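PDB 3VTH: hydrogenase maturation factor from Thermoanaerobacter tengcongensis, which probably catalyses the ATP-dependent transfer of a carbamoyl group from carbamoyl phosphate to the C-terminus of HypE during [NiFe]-hydrogenase maturation. Local coordinates for residues 9-14 with 85-90; 17-22 with 74-79; 102-107 with 415-420; 398-403 with 453-458; 457-462 with 470-475. All blocks are in the same frame, centred on the assembly; numbering follows the deposited sequence.

Interaction 1: 9-14 with 85-90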
# COMPACT_ATOMS: atom_id res chain seq x y z
N ILE A 9 -11.97 3.48 -48.87
CA ILE A 9 -12.28 3.90 -47.52
C ILE A 9 -12.89 2.73 -46.75
O ILE A 9 -13.83 2.09 -47.22
CB ILE A 9 -13.20 5.17 -47.53
CG1 ILE A 9 -12.58 6.29 -48.40
CG2 ILE A 9 -13.54 5.63 -46.11
CD1 ILE A 9 -11.22 6.89 -47.88
N GLN A 10 -12.31 2.45 -45.59
CA GLN A 10 -12.81 1.42 -44.70
C GLN A 10 -13.11 2.06 -43.35
O GLN A 10 -12.72 3.20 -43.10
CB GLN A 10 -11.77 0.31 -44.51
CG GLN A 10 -11.62 -0.64 -45.68
CD GLN A 10 -10.99 -1.96 -45.24
OE1 GLN A 10 -9.78 -2.15 -45.37
NE2 GLN A 10 -11.81 -2.84 -44.67
N ALA A 11 -13.80 1.33 -42.48
CA ALA A 11 -14.12 1.83 -41.15
C ALA A 11 -13.80 0.79 -40.09
O ALA A 11 -14.02 -0.40 -40.28
CB ALA A 11 -15.57 2.27 -41.08
N ARG A 12 -13.28 1.25 -38.96
CA ARG A 12 -13.03 0.38 -37.83
C ARG A 12 -13.59 0.99 -36.55
O ARG A 12 -13.48 2.18 -36.34
CB ARG A 12 -11.52 0.15 -37.64
CG ARG A 12 -10.85 -0.61 -38.75
CD ARG A 12 -11.33 -2.04 -38.83
NE ARG A 12 -10.63 -2.77 -39.88
CZ ARG A 12 -10.98 -2.79 -41.16
NH1 ARG A 12 -12.06 -2.11 -41.58
NH2 ARG A 12 -10.27 -3.49 -42.03
N GLN A 13 -14.20 0.16 -35.71
CA GLN A 13 -14.53 0.58 -34.36
C GLN A 13 -13.50 -0.03 -33.43
O GLN A 13 -13.19 -1.21 -33.54
CB GLN A 13 -15.94 0.12 -33.99
CG GLN A 13 -16.31 0.35 -32.54
CD GLN A 13 -17.52 -0.48 -32.16
OE1 GLN A 13 -18.45 -0.64 -32.95
NE2 GLN A 13 -17.51 -1.04 -30.95
N ILE A 14 -12.95 0.80 -32.54
CA ILE A 14 -11.88 0.40 -31.63
C ILE A 14 -12.26 0.73 -30.19
O ILE A 14 -12.59 1.87 -29.87
CB ILE A 14 -10.52 1.07 -32.01
CG1 ILE A 14 -10.13 0.75 -33.47
CG2 ILE A 14 -9.39 0.61 -31.05
CD1 ILE A 14 -9.13 1.73 -34.09
N VAL A 85 -16.50 -2.14 -39.39
CA VAL A 85 -17.87 -1.60 -39.39
C VAL A 85 -18.12 -0.92 -40.72
O VAL A 85 -17.19 -0.72 -41.50
CB VAL A 85 -18.13 -0.59 -38.22
CG1 VAL A 85 -18.06 -1.30 -36.87
CG2 VAL A 85 -17.16 0.60 -38.26
N GLU A 86 -19.38 -0.56 -40.99
CA GLU A 86 -19.71 0.14 -42.24
C GLU A 86 -19.26 1.60 -42.18
O GLU A 86 -19.19 2.19 -41.11
CB GLU A 86 -21.21 0.05 -42.54
CG GLU A 86 -21.82 -1.36 -42.44
CD GLU A 86 -20.95 -2.45 -43.08
OE1 GLU A 86 -20.37 -3.27 -42.32
OE2 GLU A 86 -20.84 -2.49 -44.33
N VAL A 87 -18.95 2.16 -43.34
CA VAL A 87 -18.54 3.56 -43.46
C VAL A 87 -19.74 4.51 -43.32
O VAL A 87 -20.78 4.29 -43.94
CB VAL A 87 -17.83 3.80 -44.81
CG1 VAL A 87 -17.50 5.28 -45.03
CG2 VAL A 87 -16.58 2.92 -44.91
N LYS A 88 -19.60 5.55 -42.50
CA LYS A 88 -20.68 6.52 -42.29
C LYS A 88 -20.46 7.80 -43.09
O LYS A 88 -21.34 8.66 -43.14
CB LYS A 88 -20.79 6.88 -40.81
CG LYS A 88 -21.39 5.80 -39.94
CD LYS A 88 -21.60 6.30 -38.52
CE LYS A 88 -22.03 5.18 -37.60
NZ LYS A 88 -20.86 4.35 -37.22
N GLU A 89 -19.27 7.93 -43.67
CA GLU A 89 -18.85 9.14 -44.38
C GLU A 89 -18.77 10.37 -43.48
O GLU A 89 -19.27 11.45 -43.81
CB GLU A 89 -19.71 9.41 -45.60
CG GLU A 89 -19.45 8.45 -46.73
CD GLU A 89 -20.21 8.82 -47.98
OE1 GLU A 89 -21.45 8.74 -47.95
OE2 GLU A 89 -19.56 9.19 -48.98
N TYR A 90 -18.13 10.19 -42.33
CA TYR A 90 -17.72 11.31 -41.50
C TYR A 90 -16.90 12.28 -42.33
O TYR A 90 -16.06 11.86 -43.14
CB TYR A 90 -16.85 10.80 -40.36
CG TYR A 90 -17.59 10.08 -39.27
CD1 TYR A 90 -18.41 10.77 -38.38
CD2 TYR A 90 -17.41 8.71 -39.08
CE1 TYR A 90 -19.06 10.11 -37.32
CE2 TYR A 90 -18.06 8.03 -38.02
CZ TYR A 90 -18.89 8.75 -37.16
OH TYR A 90 -19.53 8.10 -36.11
O HOH W 1 -15.39 -0.96 -43.47
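V85 meets A11 and Q13 with its two methyl groups, which its first torsion sets apart. CG1 lies anti to the carbonyl carbon (chi1 -66°), while CG2 sits between the backbone N and that carbon. CG2 thus rests on A11, with 3.6 Å from V85 CG2 to A11 CB. CG1 turns to the next side chain along, 3.8 Å from V85 CG1 to Q13 CB, and the two side chains cross at about a right angle. V87 has CG1 anti to its backbone N (chi1 175°). Its CG2 then lies beside that N and approaches A11, V87 CG2 to A11 CB being 4.0 Å. I9 CG2 meets V87 CG1, these side chains also crossing at about a right angle.

The polar centre is A11 O. V85 N donates to A11 O at 3.2 Å in a nearly straight bond. R12 NH1 donates to A11 O at 2.9 Å. The two donors come from opposite faces of the carbonyl plane. Water 1 makes a second bridge: it accepts from A11 N at 3.0 Å and donates to V85 O at 2.7 Å. The contact joins strand 10-17 to the end of strand 76-85, an outer strand of the acylphosphatase-like sheet. Beyond it, K88 forms a salt bridge with E52. The two segments are thus joined by a single direct backbone bond, a water bridge and apolar packing among I9, A11, V85 and V87.

Interaction 2: 17-22 with 74-79; sequences FGIVQG and LSVIDE. With PO4 (phosphate ion), chain E.
The F17 ring and the E79 carboxylate lie alongside one another, their planes 48° apart. Both side chains point the same way. The rim atom F17 CD1 is 3.7 Å from E79 OE2. E79 reaches it with CG anti to its backbone N (chi1 -177°) and the chain extended. Its other oxygen, OE1, bonds to Q81.

The backbones pair antiparallel. F17 N donates to E79 O at 2.8 Å. In return F17 O takes a bond from D78 N at 2.9 Å and a weak one from E79 N. D78 and E79 both face F17, a classic beta bulge. Past it, I19 and V76 exchange two backbone bonds, and I19 CD1 packs on V76 CG2 at 3.9 Å. G18 lies between the two pairs, where a beta carbon would run into V76 O. G22 N binds phosphate O3 at 2.9 Å. V23, G24 and F25 add backbone N-H groups and R26, predicted to be catalytic, adds NE, consistent with the anion cradle of acylphosphatases.

The pairing joins the end of strand 10-17 and the loop after it to the start of strand 76-85. F25 of helix 25-35 packs against V20, S75 and I77.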
# COMPACT_ATOMS: atom_id res chain seq x y z
N PHE A 17 -9.52 -0.72 -23.22
CA PHE A 17 -9.90 -1.00 -21.84
C PHE A 17 -8.69 -0.93 -20.91
O PHE A 17 -7.58 -1.23 -21.33
CB PHE A 17 -10.52 -2.41 -21.74
CG PHE A 17 -11.70 -2.62 -22.65
CD1 PHE A 17 -11.56 -3.33 -23.83
CD2 PHE A 17 -12.95 -2.08 -22.34
CE1 PHE A 17 -12.66 -3.54 -24.69
CE2 PHE A 17 -14.05 -2.27 -23.18
CZ PHE A 17 -13.90 -3.00 -24.36
N GLY A 18 -8.95 -0.60 -19.65
CA GLY A 18 -7.90 -0.48 -18.62
C GLY A 18 -7.93 0.91 -18.03
O GLY A 18 -8.98 1.56 -17.98
N ILE A 19 -6.79 1.39 -17.54
CA ILE A 19 -6.69 2.78 -17.15
C ILE A 19 -6.48 3.59 -18.44
O ILE A 19 -5.37 3.71 -18.95
CB ILE A 19 -5.57 3.03 -16.11
CG1 ILE A 19 -5.83 2.19 -14.84
CG2 ILE A 19 -5.45 4.56 -15.79
CD1 ILE A 19 -4.73 2.28 -13.76
N VAL A 20 -7.58 4.08 -18.99
CA VAL A 20 -7.56 4.68 -20.32
C VAL A 20 -8.30 6.03 -20.34
O VAL A 20 -8.52 6.59 -21.42
CB VAL A 20 -8.12 3.71 -21.38
CG1 VAL A 20 -7.26 2.43 -21.46
CG2 VAL A 20 -9.58 3.34 -21.06
N GLN A 21 -8.69 6.52 -19.16
CA GLN A 21 -9.36 7.83 -19.05
C GLN A 21 -8.56 8.68 -18.07
O GLN A 21 -7.91 8.14 -17.17
CB GLN A 21 -10.79 7.69 -18.53
CG GLN A 21 -11.69 6.81 -19.40
CD GLN A 21 -13.11 6.75 -18.89
OE1 GLN A 21 -13.42 7.24 -17.80
NE2 GLN A 21 -13.99 6.13 -19.67
N GLY A 22 -8.58 10.00 -18.28
CA GLY A 22 -7.76 10.92 -17.50
C GLY A 22 -6.28 10.83 -17.78
O GLY A 22 -5.44 11.19 -16.93
N LEU A 74 0.36 7.75 -18.77
CA LEU A 74 -0.38 7.28 -17.58
C LEU A 74 -1.35 6.14 -17.86
O LEU A 74 -1.97 5.61 -16.94
CB LEU A 74 -1.13 8.44 -16.93
CG LEU A 74 -0.33 9.61 -16.36
CD1 LEU A 74 -1.34 10.58 -15.67
CD2 LEU A 74 0.77 9.17 -15.38
N SER A 75 -1.51 5.77 -19.14
CA SER A 75 -2.41 4.69 -19.50
C SER A 75 -1.88 3.34 -18.99
O SER A 75 -0.67 3.13 -18.89
CB SER A 75 -2.70 4.66 -21.02
OG SER A 75 -1.59 4.13 -21.76
N VAL A 76 -2.79 2.46 -18.60
CA VAL A 76 -2.45 1.07 -18.34
C VAL A 76 -3.49 0.28 -19.14
O VAL A 76 -4.56 -0.04 -18.63
CB VAL A 76 -2.50 0.71 -16.84
CG1 VAL A 76 -2.11 -0.77 -16.62
CG2 VAL A 76 -1.59 1.66 -16.00
N ILE A 77 -3.16 0.01 -20.40
CA ILE A 77 -4.06 -0.67 -21.32
C ILE A 77 -4.04 -2.17 -21.08
O ILE A 77 -2.97 -2.79 -21.06
CB ILE A 77 -3.65 -0.39 -22.79
CG1 ILE A 77 -3.75 1.11 -23.10
CG2 ILE A 77 -4.48 -1.26 -23.77
CD1 ILE A 77 -3.16 1.50 -24.48
N ASP A 78 -5.21 -2.77 -20.88
CA ASP A 78 -5.33 -4.22 -20.71
C ASP A 78 -5.89 -4.92 -21.96
O ASP A 78 -5.67 -6.10 -22.16
CB ASP A 78 -6.19 -4.54 -19.48
CG ASP A 78 -5.59 -4.02 -18.19
OD1 ASP A 78 -4.38 -4.25 -17.96
OD2 ASP A 78 -6.32 -3.38 -17.41
N GLU A 79 -6.65 -4.19 -22.78
CA GLU A 79 -7.25 -4.78 -23.99
C GLU A 79 -7.61 -3.73 -25.03
O GLU A 79 -8.10 -2.63 -24.70
CB GLU A 79 -8.49 -5.63 -23.65
CG GLU A 79 -9.15 -6.34 -24.85
CD GLU A 79 -10.41 -7.12 -24.49
OE1 GLU A 79 -10.88 -7.92 -25.33
OE2 GLU A 79 -10.93 -6.95 -23.35
P PO4 E . -8.69 11.58 -21.26
O1 PO4 E . -7.80 12.54 -20.50
O2 PO4 E . -7.98 10.27 -21.47
O3 PO4 E . -9.92 11.32 -20.43
O4 PO4 E . -9.05 12.18 -22.60

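Interaction 3: 102-107 with 415-420; sequences GGFVPV and MTKGHY
K417 and F104 make a CH-pi contact: the extended K417 chain runs across one face of the ring, in the opposite direction to the F104 side chain. K417 CD stands 4.0 Å from the F104 ring centroid, almost on the normal. In a second CH-pi contact P106 CG lies over a face of the Y420 ring, 4.1 Å from its centroid.

The two aromatic rings meet rim to rim. F104 CE2 is 3.7 Å from Y420 CD2, each near the plane of the other ring. A serine in place of F104 would probably leave the K417 chain without its flat support and open a gap beside Y420.

Polar links lie at the margins. K417 NZ donates to water 2 at 2.7 Å, and the water donates to G102 O. The ammonium also bonds to R451 O, and Y420 OH bonds to D78.

K417 to Y420 form a type II' turn, with G418 at its second position. It is the tight turn of a beta hairpin between strands 414-417 and 420-423, here set against the loop after strand 93-95.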
# COMPACT_ATOMS: atom_id res chain seq x y z
N GLY A 102 -23.69 2.07 -19.14
CA GLY A 102 -23.68 1.04 -18.12
C GLY A 102 -22.50 0.10 -17.90
O GLY A 102 -22.64 -0.84 -17.16
N GLY A 103 -21.33 0.32 -18.45
CA GLY A 103 -20.25 -0.56 -18.07
C GLY A 103 -19.49 -0.10 -16.82
O GLY A 103 -20.04 0.53 -15.96
N PHE A 104 -18.23 -0.43 -16.75
CA PHE A 104 -17.37 0.06 -15.70
C PHE A 104 -15.98 0.21 -16.22
O PHE A 104 -15.61 -0.42 -17.17
CB PHE A 104 -17.38 -0.86 -14.49
CG PHE A 104 -16.68 -2.15 -14.72
CD1 PHE A 104 -17.26 -3.11 -15.48
CD2 PHE A 104 -15.44 -2.36 -14.24
CE1 PHE A 104 -16.63 -4.26 -15.71
CE2 PHE A 104 -14.81 -3.51 -14.47
CZ PHE A 104 -15.40 -4.47 -15.21
N VAL A 105 -15.21 1.08 -15.60
CA VAL A 105 -13.87 1.37 -16.07
C VAL A 105 -12.95 1.64 -14.87
O VAL A 105 -13.36 2.27 -13.89
CB VAL A 105 -13.86 2.58 -17.07
CG1 VAL A 105 -14.41 3.84 -16.41
CG2 VAL A 105 -12.45 2.83 -17.64
N PRO A 106 -11.71 1.14 -14.94
CA PRO A 106 -10.74 1.50 -13.91
C PRO A 106 -10.51 3.02 -13.83
O PRO A 106 -10.79 3.74 -14.81
CB PRO A 106 -9.47 0.80 -14.38
CG PRO A 106 -9.97 -0.41 -15.13
CD PRO A 106 -11.21 0.07 -15.84
N VAL A 107 -10.02 3.49 -12.68
CA VAL A 107 -9.73 4.90 -12.42
C VAL A 107 -8.23 5.04 -12.14
O VAL A 107 -7.64 4.23 -11.41
CB VAL A 107 -10.58 5.43 -11.23
CG1 VAL A 107 -10.07 6.78 -10.70
CG2 VAL A 107 -12.07 5.59 -11.68
N MET A 415 -13.00 -5.76 -4.09
CA MET A 415 -14.21 -6.08 -4.85
C MET A 415 -13.83 -6.55 -6.24
O MET A 415 -13.05 -5.88 -6.93
CB MET A 415 -15.08 -4.83 -5.08
CG MET A 415 -15.56 -4.17 -3.84
SD MET A 415 -16.29 -2.56 -4.26
CE MET A 415 -16.66 -2.10 -2.58
N THR A 416 -14.41 -7.65 -6.68
CA THR A 416 -14.09 -8.17 -8.00
C THR A 416 -15.15 -7.79 -9.02
O THR A 416 -16.33 -7.65 -8.68
CB THR A 416 -13.97 -9.71 -7.99
OG1 THR A 416 -15.18 -10.28 -7.49
CG2 THR A 416 -12.80 -10.13 -7.12
N LYS A 417 -14.70 -7.57 -10.25
CA LYS A 417 -15.59 -7.38 -11.39
C LYS A 417 -14.80 -7.60 -12.66
O LYS A 417 -13.64 -7.14 -12.76
CB LYS A 417 -16.22 -5.99 -11.40
CG LYS A 417 -17.57 -5.99 -12.14
CD LYS A 417 -18.28 -4.68 -11.98
CE LYS A 417 -19.60 -4.68 -12.70
NZ LYS A 417 -19.93 -3.26 -12.91
N GLY A 418 -15.41 -8.30 -13.62
CA GLY A 418 -14.74 -8.62 -14.88
C GLY A 418 -13.47 -9.37 -14.55
O GLY A 418 -13.49 -10.31 -13.74
N HIS A 419 -12.35 -8.96 -15.13
CA HIS A 419 -11.08 -9.55 -14.73
C HIS A 419 -10.27 -8.66 -13.79
O HIS A 419 -9.04 -8.74 -13.79
CB HIS A 419 -10.24 -9.99 -15.94
CG HIS A 419 -10.21 -8.99 -17.05
ND1 HIS A 419 -10.99 -9.11 -18.18
CD2 HIS A 419 -9.50 -7.85 -17.21
CE1 HIS A 419 -10.76 -8.09 -18.99
NE2 HIS A 419 -9.86 -7.31 -18.42
N TYR A 420 -10.94 -7.85 -12.99
CA TYR A 420 -10.23 -7.00 -12.02
C TYR A 420 -10.52 -7.32 -10.57
O TYR A 420 -11.65 -7.64 -10.21
CB TYR A 420 -10.54 -5.52 -12.26
CG TYR A 420 -10.22 -5.01 -13.64
CD1 TYR A 420 -8.91 -4.97 -14.11
CD2 TYR A 420 -11.23 -4.50 -14.46
CE1 TYR A 420 -8.62 -4.46 -15.37
CE2 TYR A 420 -10.94 -4.00 -15.74
CZ TYR A 420 -9.63 -3.99 -16.17
OH TYR A 420 -9.33 -3.51 -17.41
O HOH W 2 -21.59 -2.11 -14.68

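Interaction 4: 398-403 with 453-458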
# COMPACT_ATOMS: atom_id res chain seq x y z
N VAL A 398 -14.31 -13.05 -13.56
CA VAL A 398 -14.85 -13.67 -12.34
C VAL A 398 -16.24 -14.27 -12.55
O VAL A 398 -16.99 -13.83 -13.41
CB VAL A 398 -14.87 -12.72 -11.11
CG1 VAL A 398 -13.47 -12.36 -10.73
CG2 VAL A 398 -15.71 -11.46 -11.37
N LYS A 399 -16.54 -15.28 -11.73
CA LYS A 399 -17.83 -15.95 -11.72
C LYS A 399 -18.96 -14.95 -11.43
O LYS A 399 -19.94 -14.86 -12.17
CB LYS A 399 -17.80 -17.06 -10.66
CG LYS A 399 -18.36 -18.40 -11.13
CD LYS A 399 -19.89 -18.44 -11.16
CE LYS A 399 -20.41 -19.83 -11.53
NZ LYS A 399 -20.12 -20.19 -12.95
N ALA A 400 -18.80 -14.20 -10.34
CA ALA A 400 -19.76 -13.18 -9.92
C ALA A 400 -18.95 -12.16 -9.11
O ALA A 400 -17.82 -12.45 -8.78
CB ALA A 400 -20.86 -13.82 -9.05
N SER A 401 -19.52 -11.00 -8.79
CA SER A 401 -18.81 -10.00 -7.97
C SER A 401 -18.77 -10.40 -6.49
O SER A 401 -19.79 -10.76 -5.88
CB SER A 401 -19.41 -8.60 -8.12
OG SER A 401 -18.97 -8.00 -9.33
N ILE A 402 -17.57 -10.35 -5.93
CA ILE A 402 -17.35 -10.71 -4.53
C ILE A 402 -16.83 -9.48 -3.80
O ILE A 402 -16.00 -8.75 -4.33
CB ILE A 402 -16.34 -11.87 -4.41
CG1 ILE A 402 -17.03 -13.19 -4.83
CG2 ILE A 402 -15.76 -11.98 -2.96
CD1 ILE A 402 -16.08 -14.35 -5.05
N LEU A 403 -17.35 -9.23 -2.60
CA LEU A 403 -16.71 -8.28 -1.71
C LEU A 403 -15.93 -9.08 -0.66
O LEU A 403 -16.49 -9.90 0.05
CB LEU A 403 -17.76 -7.39 -1.03
CG LEU A 403 -17.30 -6.53 0.16
CD1 LEU A 403 -16.29 -5.44 -0.28
CD2 LEU A 403 -18.52 -5.91 0.82
N ASP A 453 -21.96 -4.52 -7.47
CA ASP A 453 -22.99 -4.97 -6.54
C ASP A 453 -22.61 -6.37 -6.05
O ASP A 453 -22.86 -7.36 -6.74
CB ASP A 453 -24.39 -4.92 -7.20
CG ASP A 453 -24.90 -3.48 -7.41
OD1 ASP A 453 -24.34 -2.52 -6.82
OD2 ASP A 453 -25.86 -3.32 -8.18
N PRO A 454 -21.96 -6.46 -4.87
CA PRO A 454 -21.48 -7.75 -4.41
C PRO A 454 -22.60 -8.78 -4.37
O PRO A 454 -23.72 -8.48 -3.96
CB PRO A 454 -20.99 -7.45 -2.99
CG PRO A 454 -20.57 -6.01 -3.06
CD PRO A 454 -21.58 -5.37 -3.96
N GLU A 455 -22.28 -9.99 -4.82
CA GLU A 455 -23.22 -11.11 -4.76
C GLU A 455 -22.87 -12.10 -3.63
O GLU A 455 -23.73 -12.79 -3.11
CB GLU A 455 -23.31 -11.80 -6.12
CG GLU A 455 -23.92 -10.85 -7.18
CD GLU A 455 -24.25 -11.53 -8.51
OE1 GLU A 455 -23.43 -12.34 -9.00
OE2 GLU A 455 -25.32 -11.22 -9.10
N VAL A 456 -21.59 -12.12 -3.24
CA VAL A 456 -21.11 -12.99 -2.18
C VAL A 456 -20.08 -12.17 -1.39
O VAL A 456 -19.35 -11.35 -1.98
CB VAL A 456 -20.46 -14.29 -2.76
CG1 VAL A 456 -19.76 -15.09 -1.69
CG2 VAL A 456 -21.52 -15.19 -3.45
N VAL A 457 -20.04 -12.37 -0.08
CA VAL A 457 -19.07 -11.68 0.76
C VAL A 457 -18.10 -12.69 1.38
O VAL A 457 -18.54 -13.74 1.90
CB VAL A 457 -19.74 -10.82 1.86
CG1 VAL A 457 -20.58 -11.69 2.81
CG2 VAL A 457 -18.69 -10.05 2.69
N ALA A 458 -16.80 -12.40 1.30
CA ALA A 458 -15.77 -13.23 1.88
C ALA A 458 -15.19 -12.50 3.09
O ALA A 458 -15.01 -11.27 3.08
CB ALA A 458 -14.67 -13.54 0.86
O HOH W 3 -21.01 -6.23 -9.64
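S401 O is gripped by two backbone N-H groups in succession. E455 N donates to S401 O at 2.8 Å, and V456 N adds a weak bond at 3.5 Å. The parallel pairing then becomes regular. L403 N donates to V456 O at 3.0 Å, nearly along the C=O axis. A458 N donates to L403 O at 2.8 Å.

The side chains of I402 and V456 lie side by side and point the same way, I402 CG1 being 4.2 Å from V456 CB. L403 points to the other face, where its CB meets P454 CG at 3.7 Å. V457 shares that face and sets CG2 close to L403 O.

Before the strands pair, a water bridges the two segments. Water 3 accepts from D453 N and donates to S401 OG at 2.7 Å, while the hydroxyl also bonds to T416 O. Strands 402-404 and 456-460 are neighbours in a mixed sheet of the Kae1-like domain, which belongs to the actin-ATPase clan. A745 of helix 737-749 covers the I402 and A458 face. Backbone bonds fix the register, I402 packs with V456 on one face and L403 with P454 on the other, and S401 ties the incoming loop to strand 414-417 as well.

Interaction 5: 457-462 with 470-475. With PO4 (phosphate ion), chain M.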
# COMPACT_ATOMS: atom_id res chain seq x y z
N VAL A 457 -20.04 -12.37 -0.08
CA VAL A 457 -19.07 -11.68 0.76
C VAL A 457 -18.10 -12.69 1.38
O VAL A 457 -18.54 -13.74 1.90
CB VAL A 457 -19.74 -10.82 1.86
CG1 VAL A 457 -20.58 -11.69 2.81
CG2 VAL A 457 -18.69 -10.05 2.69
N ALA A 458 -16.80 -12.40 1.30
CA ALA A 458 -15.77 -13.23 1.88
C ALA A 458 -15.19 -12.50 3.09
O ALA A 458 -15.01 -11.27 3.08
CB ALA A 458 -14.67 -13.54 0.86
N HIS A 459 -14.92 -13.27 4.14
CA HIS A 459 -14.46 -12.68 5.40
C HIS A 459 -13.55 -13.65 6.14
O HIS A 459 -13.51 -14.85 5.83
CB HIS A 459 -15.66 -12.28 6.27
CG HIS A 459 -16.49 -13.44 6.73
ND1 HIS A 459 -16.17 -14.19 7.85
CD2 HIS A 459 -17.63 -13.97 6.23
CE1 HIS A 459 -17.08 -15.13 8.02
NE2 HIS A 459 -17.98 -15.02 7.05
N ASP A 460 -12.82 -13.12 7.12
CA ASP A 460 -11.95 -13.91 7.96
C ASP A 460 -12.76 -14.79 8.91
O ASP A 460 -13.86 -14.42 9.34
CB ASP A 460 -11.05 -12.99 8.79
CG ASP A 460 -9.76 -13.68 9.24
OD1 ASP A 460 -8.72 -13.49 8.57
OD2 ASP A 460 -9.77 -14.39 10.27
N MET A 461 -12.21 -15.95 9.26
CA MET A 461 -12.85 -16.80 10.28
C MET A 461 -12.94 -16.13 11.66
O MET A 461 -13.79 -16.51 12.45
CB MET A 461 -12.16 -18.15 10.40
CG MET A 461 -12.30 -19.02 9.17
SD MET A 461 -11.32 -20.52 9.30
CE MET A 461 -12.01 -21.41 7.91
N HIS A 462 -12.06 -15.16 11.94
CA HIS A 462 -12.06 -14.46 13.23
C HIS A 462 -13.40 -13.74 13.42
O HIS A 462 -13.72 -12.82 12.67
CB HIS A 462 -10.90 -13.44 13.30
CG HIS A 462 -10.63 -12.91 14.67
ND1 HIS A 462 -9.39 -13.01 15.28
CD2 HIS A 462 -11.42 -12.25 15.55
CE1 HIS A 462 -9.44 -12.46 16.47
NE2 HIS A 462 -10.66 -11.98 16.66
N TYR A 470 -19.25 -6.80 9.97
CA TYR A 470 -19.83 -6.15 8.80
C TYR A 470 -20.30 -7.18 7.77
O TYR A 470 -21.43 -7.10 7.31
CB TYR A 470 -18.85 -5.14 8.18
CG TYR A 470 -19.36 -4.54 6.87
CD1 TYR A 470 -20.40 -3.61 6.85
CD2 TYR A 470 -18.81 -4.93 5.65
CE1 TYR A 470 -20.86 -3.07 5.63
CE2 TYR A 470 -19.25 -4.40 4.45
CZ TYR A 470 -20.26 -3.47 4.44
OH TYR A 470 -20.66 -2.99 3.22
N ALA A 471 -19.45 -8.16 7.44
CA ALA A 471 -19.80 -9.22 6.49
C ALA A 471 -21.08 -9.95 6.89
O ALA A 471 -21.97 -10.15 6.07
CB ALA A 471 -18.66 -10.20 6.32
N LYS A 472 -21.16 -10.34 8.16
CA LYS A 472 -22.32 -11.05 8.69
C LYS A 472 -23.56 -10.18 8.70
O LYS A 472 -24.67 -10.71 8.62
CB LYS A 472 -22.06 -11.56 10.11
CG LYS A 472 -20.82 -12.43 10.27
CD LYS A 472 -20.91 -13.73 9.49
CE LYS A 472 -20.54 -14.93 10.36
NZ LYS A 472 -19.29 -14.73 11.15
N SER A 473 -23.39 -8.87 8.79
CA SER A 473 -24.52 -7.94 8.76
C SER A 473 -25.20 -7.86 7.38
O SER A 473 -26.31 -7.33 7.27
CB SER A 473 -24.07 -6.52 9.17
OG SER A 473 -23.69 -5.75 8.03
N LEU A 474 -24.55 -8.36 6.33
CA LEU A 474 -25.10 -8.21 4.97
C LEU A 474 -26.08 -9.35 4.63
O LEU A 474 -26.04 -10.42 5.23
CB LEU A 474 -23.99 -8.09 3.92
CG LEU A 474 -22.90 -7.01 4.09
CD1 LEU A 474 -21.74 -7.22 3.11
CD2 LEU A 474 -23.49 -5.61 3.93
N ASP A 475 -26.95 -9.11 3.66
CA ASP A 475 -27.93 -10.11 3.25
C ASP A 475 -27.38 -10.87 2.03
O ASP A 475 -27.98 -10.86 0.96
CB ASP A 475 -29.26 -9.41 2.93
CG ASP A 475 -30.38 -10.37 2.58
OD1 ASP A 475 -30.53 -11.41 3.27
OD2 ASP A 475 -31.14 -10.06 1.62
P PO4 M . -9.49 -10.55 20.23
O1 PO4 M . -8.78 -9.21 20.31
O2 PO4 M . -8.71 -11.47 19.32
O3 PO4 M . -9.56 -11.15 21.61
O4 PO4 M . -10.88 -10.34 19.67
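V457 and A471 bring strand 456-460 and helix 466-473 to 6.3 Å between their CA atoms, with no hydrogen bond across. A471 CB is the main apolar contact on the helix. V457 CG2 lies 3.6 Å from A471 CB and also touches L474 CD1. H459 CB is 3.7 Å from A471 CB.

H459 CG lies between the backbone N and the carbonyl carbon (chi1 65°), and H459 ND1 donates to D460 O at 2.8 Å. That bond lies close to the ring plane but comes from above the carbonyl plane. The K472 chain, bent at three torsions, crosses H459 at about a right angle, K472 NZ being 3.9 Å from H459 CE1. An alanine in place of H459 would probably leave D460 O without its imidazole donor and set the end of K472 free to turn.

D460 OD2 accepts from H462 N at 2.9 Å in an Asx turn. D460 OD1 bonds to H483, an iron ligand, so D460 is a second-shell residue. This is the first half of a beta-alpha-beta unit completed by strand 478-481. Small apolar groups let the helix sit close to the strand, and the nearby ammonium would probably disfavour a positive charge on H459.

Interactions 1 and 2 lie about 23 Å apart, centre to centre, at either end of the neighbouring strands 10-17 and 76-85. Interaction 2 holds a phosphate beside R26, predicted to be catalytic. It touches interaction 3, where D78 OD2 and Y420 OH are 3.0 Å apart, linking the acylphosphatase-like domain to the Kae1-like part. Interaction 3 in turn touches interaction 4 through T416 O and S401 OG, 2.7 Å apart, and both reach one sheet. Interactions 4 and 5 share V457 and A458, and L403 packs on Y470 and L474. Centres of 2 and 3, 3 and 4, and 4 and 5 are each about 12 Å apart. Interaction 5 reaches the iron site through D460, bonded to the ligand H483.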